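Local atomic coordinates of BB_2cx5_001 (Thermus thermophilus, PDB entry 3RI0), a protein that serves as a computationally designed epitope scaffold for HIV immunogen design, presenting a grafted linear epitope on an aminoacyl-tRNA editing domain fold. Residues Arg31-Ala36 against Ala42-Ile47; Pro4-Val9 against Pro132-Arg137; Ala76-Thr81 against Gln150-Lys155; Leu51-Ser56 against Tyr60-Ser65. The protein carries 6 engineered substitutions. One frame throughout, in Å; residues are numbered along the deposited sequence.

From the N terminus, helix 4-15 opens interaction 2, whose long loop closes only when strand 134-138 is reached. Nested inside it are interaction 1, joining the start of helix 33-39 to the loop and 3-10 turn that follow, and then interaction 4, the hairpin of strands 47-54 and 59-65. Interaction 3 opens next on helix 72-79 and crosses interaction 2, since its partner strand 150-152 comes after Pro132-Arg137. Leu135 packs on Ala36 and Ile47, bringing interactions 1 and 2 together, while a probable hydrogen bond from Ser65 OG to Gly45 O joins interactions 1 and 4. Between interactions 3 and 4, Val79 rests on Tyr60 and Leu154 on Phe62.

Interaction 1: residues Arg31-Ala36 against Ala42-Ile47; sequences RTAKEA and AEVGQI
Lys34 and Val44 mark the closest approach of the two backbones, with CA atoms 5.7 Å apart where the first turn of helix 33-39 faces the 3-10 turn 44-46. Ala33 directs its methyl group into this gap and meets two branched side chains. Its CB lies 4.1 Å from Val44 CG2 and 4.2 Å from Ile47 CG2. With chi1 at 77°, which sets CG1 between N and the carbonyl carbon, Val44 CG2 falls anti to N and is carried to the helix start, 4.2 Å from Lys34 N. Ile47 reaches along the helix: its CG1 meets Ala33 O at 3.9 Å, its CD1 ends 4.3 Å from Ala36 CB, and Trp126 of strand 125-128 also packs against it.

Several polar groups pair within their own segment. Thr32 and Glu35 form the capping box at the helix start, although the position of Thr32 OG1 is less certain. Glu35 OE2 also forms a salt bridge to Arg31 NH1 at 3.3 Å. In the other segment Gln46 OE1 accepts from Glu43 N at 2.8 Å, with the donor in the carbonyl plane. No hydrogen bond crosses the contact, which rests on van der Waals packing of Ala33 and Ala36 with Val44 and Ile47, partly against helix backbone atoms.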
# COMPACT_ATOMS: atom_id res chain seq x y z
N ARG A 31 -7.19 3.74 -13.28
CA ARG A 31 -6.00 2.91 -13.22
C ARG A 31 -4.66 3.56 -12.82
O ARG A 31 -3.67 2.86 -12.63
CB ARG A 31 -5.85 2.18 -14.57
CG ARG A 31 -5.80 3.08 -15.80
CD ARG A 31 -6.50 2.42 -17.01
NE ARG A 31 -5.90 2.73 -18.31
CZ ARG A 31 -5.59 3.95 -18.74
NH1 ARG A 31 -5.80 5.02 -17.98
NH2 ARG A 31 -5.07 4.12 -19.95
N THR A 32 -4.64 4.88 -12.71
CA THR A 32 -3.43 5.60 -12.30
C THR A 32 -3.74 6.16 -10.92
O THR A 32 -4.90 6.17 -10.51
CB THR A 32 -3.11 6.78 -13.24
OG1 THR A 32 -4.16 7.76 -13.15
CG2 THR A 32 -2.99 6.30 -14.68
N ALA A 33 -2.73 6.61 -10.19
CA ALA A 33 -3.00 7.16 -8.86
C ALA A 33 -3.72 8.49 -8.99
O ALA A 33 -4.58 8.83 -8.18
CB ALA A 33 -1.70 7.34 -8.09
N LYS A 34 -3.38 9.24 -10.03
CA LYS A 34 -3.98 10.54 -10.26
C LYS A 34 -5.50 10.43 -10.45
O LYS A 34 -6.26 11.24 -9.91
CB LYS A 34 -3.35 11.21 -11.49
CG LYS A 34 -3.19 12.70 -11.33
CD LYS A 34 -4.48 13.32 -10.85
CE LYS A 34 -4.25 14.62 -10.10
NZ LYS A 34 -5.50 15.03 -9.40
N GLU A 35 -5.92 9.43 -11.22
CA GLU A 35 -7.33 9.20 -11.49
C GLU A 35 -8.09 8.84 -10.20
O GLU A 35 -9.17 9.36 -9.94
CB GLU A 35 -7.47 8.06 -12.51
CG GLU A 35 -6.77 8.35 -13.84
CD GLU A 35 -6.60 7.12 -14.71
OE1 GLU A 35 -5.91 6.16 -14.29
OE2 GLU A 35 -7.15 7.09 -15.84
N ALA A 36 -7.49 7.96 -9.41
CA ALA A 36 -8.09 7.52 -8.15
C ALA A 36 -8.36 8.68 -7.21
O ALA A 36 -9.46 8.83 -6.69
CB ALA A 36 -7.18 6.49 -7.47
N ALA A 42 -9.22 13.62 -3.25
CA ALA A 42 -7.98 13.72 -2.47
C ALA A 42 -6.84 14.19 -3.36
O ALA A 42 -6.98 14.25 -4.58
CB ALA A 42 -7.64 12.36 -1.86
N GLU A 43 -5.71 14.54 -2.74
CA GLU A 43 -4.52 14.94 -3.50
C GLU A 43 -3.80 13.64 -3.80
O GLU A 43 -3.96 12.65 -3.08
CB GLU A 43 -3.58 15.78 -2.66
CG GLU A 43 -4.01 17.20 -2.41
CD GLU A 43 -3.06 17.90 -1.45
OE1 GLU A 43 -3.52 18.83 -0.75
OE2 GLU A 43 -1.86 17.53 -1.41
N VAL A 44 -2.99 13.63 -4.86
CA VAL A 44 -2.27 12.43 -5.21
C VAL A 44 -1.31 11.99 -4.10
O VAL A 44 -1.02 10.81 -3.94
CB VAL A 44 -1.48 12.60 -6.51
CG1 VAL A 44 -0.22 13.41 -6.26
CG2 VAL A 44 -1.15 11.23 -7.08
N GLY A 45 -0.83 12.94 -3.31
CA GLY A 45 0.07 12.59 -2.23
C GLY A 45 -0.59 11.77 -1.13
O GLY A 45 0.09 11.16 -0.30
N GLN A 46 -1.92 11.75 -1.14
CA GLN A 46 -2.68 11.00 -0.15
C GLN A 46 -2.85 9.54 -0.53
O GLN A 46 -3.22 8.72 0.31
CB GLN A 46 -4.05 11.65 0.08
CG GLN A 46 -3.99 12.95 0.88
CD GLN A 46 -5.35 13.63 0.98
OE1 GLN A 46 -5.88 14.15 -0.01
NE2 GLN A 46 -5.94 13.61 2.18
N ILE A 47 -2.60 9.21 -1.79
CA ILE A 47 -2.72 7.83 -2.23
C ILE A 47 -1.52 7.04 -1.71
O ILE A 47 -0.38 7.50 -1.79
CB ILE A 47 -2.75 7.71 -3.77
CG1 ILE A 47 -3.95 8.48 -4.33
CG2 ILE A 47 -2.81 6.23 -4.17
CD1 ILE A 47 -5.29 7.96 -3.88

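Interaction 2: residues Pro4-Val9 against Pro132-Arg137; sequences PSARRV and PRALFR
Ala6 and Ala134 bring the helix and the strand nearest each other, their CA atoms 6.3 Å apart, and the backbones have separated to 9.1 Å between the CA atoms of Val9 and Phe136. Small side chains fill the close end: the Ala134 methyl points at the helix and meets the flank of Ala6, CB to CB 4.5 Å. At the wider end the gap is bridged by larger groups. A chi1 of 174° swings Val9 CG1 out toward the strand, and this methyl comes 4.0 Å from Phe136 CE2 and 4.1 Å from Phe136 CD2, so it lies near the CD2-CE2 bond. The approach to the ring is oblique, and the two side chains cross at roughly a right angle. Phe136 CG sits between its own backbone N and carbonyl carbon (chi1 72°), the orientation in which the phenyl group reaches Val9.

All four contacting residues are buried, and no hydrogen bond passes between the segments. Val23 touches both Ala6 and Val9, Phe97 adds to the packing around Val9, and Ala127 of the adjoining strand lies against Phe136. Residues three apart on the helix thus meet residues two apart on the strand, the apolar pairing of a helix layered on a beta sheet; here helix 4-15 covers strands 23-25 and 134-138.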
# COMPACT_ATOMS: atom_id res chain seq x y z
N PRO A 4 -14.15 -9.18 -6.58
CA PRO A 4 -13.64 -10.17 -5.64
C PRO A 4 -12.51 -9.57 -4.82
O PRO A 4 -12.42 -9.80 -3.62
CB PRO A 4 -13.14 -11.29 -6.55
CG PRO A 4 -14.03 -11.17 -7.75
CD PRO A 4 -14.08 -9.68 -7.97
N SER A 5 -11.66 -8.79 -5.48
CA SER A 5 -10.54 -8.16 -4.81
C SER A 5 -11.03 -7.23 -3.70
O SER A 5 -10.59 -7.34 -2.56
CB SER A 5 -9.69 -7.36 -5.81
OG SER A 5 -9.22 -8.20 -6.86
N ALA A 6 -11.94 -6.33 -4.04
CA ALA A 6 -12.48 -5.40 -3.05
C ALA A 6 -13.02 -6.19 -1.87
O ALA A 6 -12.71 -5.89 -0.71
CB ALA A 6 -13.57 -4.55 -3.66
N ARG A 7 -13.84 -7.19 -2.16
CA ARG A 7 -14.43 -8.04 -1.14
C ARG A 7 -13.37 -8.68 -0.25
O ARG A 7 -13.54 -8.78 0.96
CB ARG A 7 -15.27 -9.16 -1.75
CG ARG A 7 -16.59 -8.73 -2.37
CD ARG A 7 -17.54 -9.93 -2.41
NE ARG A 7 -18.28 -10.03 -3.66
CZ ARG A 7 -17.85 -10.67 -4.74
NH1 ARG A 7 -16.67 -11.28 -4.73
NH2 ARG A 7 -18.61 -10.71 -5.83
N ARG A 8 -12.28 -9.12 -0.87
CA ARG A 8 -11.20 -9.76 -0.13
C ARG A 8 -10.54 -8.79 0.83
O ARG A 8 -10.27 -9.13 1.98
CB ARG A 8 -10.15 -10.33 -1.09
CG ARG A 8 -9.01 -11.01 -0.35
CD ARG A 8 -8.41 -12.13 -1.17
NE ARG A 8 -7.99 -13.24 -0.32
CZ ARG A 8 -6.77 -13.37 0.18
NH1 ARG A 8 -5.83 -12.47 -0.07
NH2 ARG A 8 -6.49 -14.42 0.96
N VAL A 9 -10.28 -7.58 0.37
CA VAL A 9 -9.66 -6.58 1.23
C VAL A 9 -10.62 -6.18 2.35
O VAL A 9 -10.20 -5.93 3.48
CB VAL A 9 -9.25 -5.30 0.43
CG1 VAL A 9 -8.75 -4.23 1.40
CG2 VAL A 9 -8.14 -5.65 -0.58
N PRO A 132 -6.71 -1.54 -9.24
CA PRO A 132 -6.47 -0.11 -9.46
C PRO A 132 -7.70 0.75 -9.15
O PRO A 132 -7.57 1.92 -8.77
CB PRO A 132 -6.08 -0.04 -10.93
CG PRO A 132 -5.48 -1.40 -11.19
CD PRO A 132 -6.42 -2.31 -10.46
N ARG A 133 -8.89 0.17 -9.30
CA ARG A 133 -10.13 0.90 -9.07
C ARG A 133 -10.83 0.67 -7.73
O ARG A 133 -12.05 0.79 -7.64
CB ARG A 133 -11.11 0.62 -10.22
CG ARG A 133 -10.73 -0.58 -11.10
CD ARG A 133 -11.13 -0.35 -12.55
NE ARG A 133 -9.98 -0.41 -13.47
CZ ARG A 133 -9.49 -1.53 -13.99
NH1 ARG A 133 -10.04 -2.71 -13.70
NH2 ARG A 133 -8.45 -1.48 -14.82
N ALA A 134 -10.06 0.36 -6.69
CA ALA A 134 -10.63 0.16 -5.36
C ALA A 134 -9.72 0.82 -4.34
O ALA A 134 -8.50 0.72 -4.41
CB ALA A 134 -10.77 -1.33 -5.06
N LEU A 135 -10.33 1.52 -3.39
CA LEU A 135 -9.60 2.24 -2.35
C LEU A 135 -10.40 2.19 -1.07
O LEU A 135 -11.60 1.91 -1.10
CB LEU A 135 -9.43 3.72 -2.74
CG LEU A 135 -8.62 4.17 -3.96
CD1 LEU A 135 -9.04 5.60 -4.34
CD2 LEU A 135 -7.12 4.11 -3.67
N PHE A 136 -9.73 2.46 0.04
CA PHE A 136 -10.39 2.53 1.33
C PHE A 136 -9.59 3.59 2.06
O PHE A 136 -8.36 3.64 1.93
CB PHE A 136 -10.38 1.17 2.06
CG PHE A 136 -9.03 0.73 2.59
CD1 PHE A 136 -8.59 1.17 3.83
CD2 PHE A 136 -8.27 -0.21 1.90
CE1 PHE A 136 -7.38 0.68 4.38
CE2 PHE A 136 -7.06 -0.71 2.43
CZ PHE A 136 -6.62 -0.26 3.68
N ARG A 137 -10.27 4.46 2.78
CA ARG A 137 -9.54 5.50 3.48
C ARG A 137 -9.29 5.14 4.93
O ARG A 137 -9.99 4.31 5.51
CB ARG A 137 -10.29 6.82 3.42
CG ARG A 137 -11.52 6.89 4.27
CD ARG A 137 -12.02 8.32 4.40
NE ARG A 137 -11.37 9.08 5.47
CZ ARG A 137 -11.39 8.73 6.75
NH1 ARG A 137 -12.01 7.62 7.13
NH2 ARG A 137 -10.80 9.49 7.67

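Interaction 3: residues Ala76-Thr81 against Gln150-Lys155; sequences ARLVGT and QVADLK. Engineered in segment 76-81: Ala76 (natural residue Thr).
Helix-on-sheet packing at the margin of the mixed sheet brings Leu78, in the last turn of helix 72-79, against Gln150, Ala152 and Leu154. These residues belong to the short strand 150-152 and the chain just after it; the strand runs parallel to strand 113-116, whose Tyr114 touches Leu78, Gln150 and Leu154 alike. Leu78 is the one helix residue that makes the direct contact, and its two methyl groups divide the work. CG lies opposite the backbone N (chi1 -151°), projecting the branch away from the helix. CD1 enters the angle between two apolar groups, 3.8 Å from Ala152 CB and 3.5 Å from Leu154 CD2, and the leucine side chains cross at nearly a right angle. The other methyl turns to Gln150, whose extended chain slides past Leu78 in the opposite direction.

A second tie between the same helix and segment comes from Lys74, which forms a salt bridge with Asp153 OD2 and also donates to Lys155 O. A glycerol molecule, probably from the crystallisation liquor, lies about 4 Å from the side chain of Gln150. Beside the leucine a water weakly bridges the segments, donating to Leu78 O at 3.4 Å and accepting from Gln150 NE2 at 3.5 Å. That same amide nitrogen stands 3.5 Å from Leu78 CD2, an apolar methyl next to a polar end group.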
# COMPACT_ATOMS: atom_id res chain seq x y z
N ALA A 76 17.27 0.35 1.27
CA ALA A 76 18.25 -0.71 1.49
C ALA A 76 19.13 -0.54 2.73
O ALA A 76 19.40 -1.51 3.44
CB ALA A 76 19.14 -0.86 0.25
N ARG A 77 19.58 0.68 3.01
CA ARG A 77 20.42 0.91 4.18
C ARG A 77 19.57 0.75 5.43
O ARG A 77 20.07 0.56 6.54
CB ARG A 77 21.03 2.32 4.15
CG ARG A 77 22.01 2.55 3.00
CD ARG A 77 22.73 3.88 3.16
NE ARG A 77 21.86 5.03 2.92
CZ ARG A 77 21.50 5.46 1.71
NH1 ARG A 77 21.94 4.83 0.63
NH2 ARG A 77 20.71 6.51 1.59
N LEU A 78 18.27 0.83 5.21
CA LEU A 78 17.27 0.73 6.25
C LEU A 78 16.97 -0.75 6.50
O LEU A 78 16.80 -1.20 7.63
CB LEU A 78 16.02 1.46 5.75
CG LEU A 78 15.03 2.13 6.68
CD1 LEU A 78 14.06 2.95 5.84
CD2 LEU A 78 14.31 1.10 7.48
N VAL A 79 16.90 -1.50 5.41
CA VAL A 79 16.62 -2.92 5.45
C VAL A 79 17.91 -3.69 5.80
O VAL A 79 17.88 -4.71 6.49
CB VAL A 79 16.03 -3.35 4.07
CG1 VAL A 79 16.95 -4.31 3.35
CG2 VAL A 79 14.66 -3.94 4.27
N GLY A 80 19.04 -3.17 5.32
CA GLY A 80 20.32 -3.79 5.60
C GLY A 80 20.78 -4.82 4.58
O GLY A 80 21.67 -5.62 4.87
N THR A 81 20.17 -4.82 3.40
CA THR A 81 20.54 -5.77 2.35
C THR A 81 20.10 -5.19 1.01
O THR A 81 19.26 -4.31 0.98
CB THR A 81 19.86 -7.14 2.55
OG1 THR A 81 20.58 -8.14 1.82
CG2 THR A 81 18.41 -7.09 2.06
N GLN A 150 6.92 0.84 10.37
CA GLN A 150 7.84 1.73 11.04
C GLN A 150 7.87 2.99 10.17
O GLN A 150 8.00 2.90 8.96
CB GLN A 150 9.22 1.08 11.09
CG GLN A 150 10.37 2.01 11.39
CD GLN A 150 11.68 1.25 11.48
OE1 GLN A 150 11.86 0.43 12.39
NE2 GLN A 150 12.59 1.50 10.55
N VAL A 151 7.71 4.14 10.80
CA VAL A 151 7.74 5.42 10.10
C VAL A 151 9.15 5.62 9.58
O VAL A 151 10.12 5.32 10.27
CB VAL A 151 7.38 6.60 11.04
CG1 VAL A 151 7.78 7.91 10.42
CG2 VAL A 151 5.89 6.60 11.33
N ALA A 152 9.28 6.13 8.35
CA ALA A 152 10.61 6.33 7.78
C ALA A 152 10.70 7.34 6.64
O ALA A 152 9.70 7.71 6.02
CB ALA A 152 11.17 4.99 7.31
N ASP A 153 11.92 7.77 6.38
CA ASP A 153 12.21 8.70 5.31
C ASP A 153 12.57 7.79 4.14
O ASP A 153 13.63 7.15 4.15
CB ASP A 153 13.39 9.59 5.72
CG ASP A 153 14.05 10.25 4.54
OD1 ASP A 153 13.32 10.82 3.70
OD2 ASP A 153 15.29 10.20 4.46
N LEU A 154 11.70 7.73 3.13
CA LEU A 154 11.91 6.82 2.01
C LEU A 154 12.04 7.37 0.59
O LEU A 154 12.68 6.75 -0.26
CB LEU A 154 10.79 5.78 2.01
CG LEU A 154 10.56 4.99 3.30
CD1 LEU A 154 9.19 4.29 3.23
CD2 LEU A 154 11.68 3.99 3.49
N LYS A 155 11.44 8.52 0.33
CA LYS A 155 11.44 9.11 -1.00
C LYS A 155 12.75 9.66 -1.53
O LYS A 155 13.72 9.82 -0.79
CB LYS A 155 10.42 10.24 -1.07
CG LYS A 155 10.93 11.51 -0.43
CD LYS A 155 9.85 12.17 0.40
CE LYS A 155 10.43 13.26 1.29
NZ LYS A 155 10.66 14.54 0.57
O HOH W 1 14.59 -1.34 10.25

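Interaction 4: residues Leu51-Ser56 against Tyr60-Ser65; sequences LAYGGS and YLFLVS. Engineered in segment 51-56: Ala52 (natural residue Val), Tyr53 (natural residue Phe), Gly54 (natural residue Val), Ser56 (natural residue Glu).
Leu51 starts its contact with the neighbouring strand at CB, 3.6 Å from Phe62 O. Its CG, held beside the backbone N (chi1 -50°), is still 4.0 Å from the same oxygen. At the tip CD1 reaches Val64 CG2, also at 4.0 Å, where the two side chains cross obliquely. The main chain beneath pairs reciprocally: Leu51 N donates to Phe62 O and Phe62 N to Leu51 O, each bond 2.8 Å long and each donor tilted from the carbonyl plane. Leu51 O has further neighbours, with Phe62 CD1 approaching in the plane of its ring and Leu61 CD2 only 3.4 Å away.

The pattern recurs two residues on. Tyr53 N lies in the carbonyl plane of Tyr60 O and donates to it at 3.1 Å, while Tyr60 N returns a 3.0 Å bond to Tyr53 O. The side chains of the engineered Tyr53 and of Phe62 cross at about a right angle, Tyr53 CD2 to Phe62 CD1 4.1 Å, on the same sheet face as Leu51. Between these hydrogen-bonded pairs Ala52, an engineered residue, faces Leu61 in a non-hydrogen-bonded pair with side chains on the other face. Helix 72-79 covers the aromatic face through Leu72, Ala75 and Val79. Strand axes inclined at 148° and this antiparallel register define a twisted beta hairpin, set in the mixed sheet of the editing-domain fold.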
# COMPACT_ATOMS: atom_id res chain seq x y z
N LEU A 51 4.37 -0.99 -2.16
CA LEU A 51 5.46 -1.57 -2.94
C LEU A 51 6.21 -2.71 -2.23
O LEU A 51 6.76 -2.53 -1.15
CB LEU A 51 6.44 -0.46 -3.34
CG LEU A 51 5.83 0.78 -3.99
CD1 LEU A 51 6.89 1.83 -4.25
CD2 LEU A 51 5.16 0.39 -5.30
N ALA A 52 6.25 -3.88 -2.87
CA ALA A 52 6.94 -5.03 -2.30
C ALA A 52 8.27 -5.33 -3.00
O ALA A 52 8.33 -5.37 -4.24
CB ALA A 52 6.04 -6.24 -2.36
N TYR A 53 9.33 -5.55 -2.22
CA TYR A 53 10.66 -5.85 -2.76
C TYR A 53 11.26 -7.07 -2.09
O TYR A 53 10.87 -7.45 -0.99
CB TYR A 53 11.59 -4.66 -2.56
CG TYR A 53 11.32 -3.52 -3.50
CD1 TYR A 53 11.98 -3.43 -4.73
CD2 TYR A 53 10.36 -2.55 -3.20
CE1 TYR A 53 11.69 -2.40 -5.63
CE2 TYR A 53 10.06 -1.53 -4.09
CZ TYR A 53 10.73 -1.46 -5.30
OH TYR A 53 10.45 -0.44 -6.19
N GLY A 54 12.21 -7.70 -2.77
CA GLY A 54 12.84 -8.88 -2.22
C GLY A 54 14.29 -8.70 -1.84
O GLY A 54 14.99 -7.86 -2.40
N GLY A 55 14.75 -9.49 -0.88
CA GLY A 55 16.13 -9.43 -0.43
C GLY A 55 16.58 -10.83 -0.05
O GLY A 55 15.74 -11.72 0.09
N SER A 56 17.88 -11.02 0.13
CA SER A 56 18.36 -12.35 0.50
C SER A 56 17.77 -12.75 1.85
O SER A 56 17.55 -13.93 2.11
CB SER A 56 19.90 -12.39 0.54
OG SER A 56 20.41 -11.56 1.56
N TYR A 60 10.07 -7.34 1.88
CA TYR A 60 9.61 -6.22 2.70
C TYR A 60 8.54 -5.38 2.00
O TYR A 60 8.42 -5.40 0.77
CB TYR A 60 10.78 -5.30 3.08
CG TYR A 60 12.03 -6.04 3.49
CD1 TYR A 60 12.87 -6.60 2.52
CD2 TYR A 60 12.37 -6.20 4.83
CE1 TYR A 60 14.02 -7.29 2.88
CE2 TYR A 60 13.52 -6.89 5.20
CZ TYR A 60 14.34 -7.43 4.22
OH TYR A 60 15.48 -8.11 4.57
N LEU A 61 7.80 -4.61 2.80
CA LEU A 61 6.72 -3.78 2.28
C LEU A 61 7.01 -2.29 2.48
O LEU A 61 7.38 -1.87 3.58
CB LEU A 61 5.41 -4.15 2.97
CG LEU A 61 4.06 -4.01 2.26
CD1 LEU A 61 3.10 -3.34 3.20
CD2 LEU A 61 4.17 -3.23 0.96
N PHE A 62 6.81 -1.50 1.43
CA PHE A 62 7.03 -0.07 1.53
C PHE A 62 5.79 0.71 1.09
O PHE A 62 5.32 0.58 -0.03
CB PHE A 62 8.24 0.35 0.69
CG PHE A 62 9.53 -0.24 1.17
CD1 PHE A 62 9.96 -1.48 0.70
CD2 PHE A 62 10.32 0.44 2.10
CE1 PHE A 62 11.17 -2.04 1.15
CE2 PHE A 62 11.53 -0.12 2.57
CZ PHE A 62 11.95 -1.36 2.08
N LEU A 63 5.27 1.52 2.01
CA LEU A 63 4.08 2.32 1.75
C LEU A 63 4.56 3.73 1.40
O LEU A 63 5.08 4.46 2.26
CB LEU A 63 3.20 2.32 3.00
CG LEU A 63 3.02 0.89 3.52
CD1 LEU A 63 2.33 0.91 4.87
CD2 LEU A 63 2.21 0.08 2.52
N VAL A 64 4.39 4.11 0.13
CA VAL A 64 4.87 5.39 -0.36
C VAL A 64 3.78 6.35 -0.77
O VAL A 64 2.76 5.95 -1.34
CB VAL A 64 5.80 5.18 -1.58
CG1 VAL A 64 6.24 6.52 -2.16
CG2 VAL A 64 7.01 4.35 -1.17
N SER A 65 3.99 7.63 -0.49
CA SER A 65 3.03 8.65 -0.87
C SER A 65 2.88 8.59 -2.39
O SER A 65 3.83 8.28 -3.10
CB SER A 65 3.53 10.03 -0.46
OG SER A 65 2.69 11.05 -0.98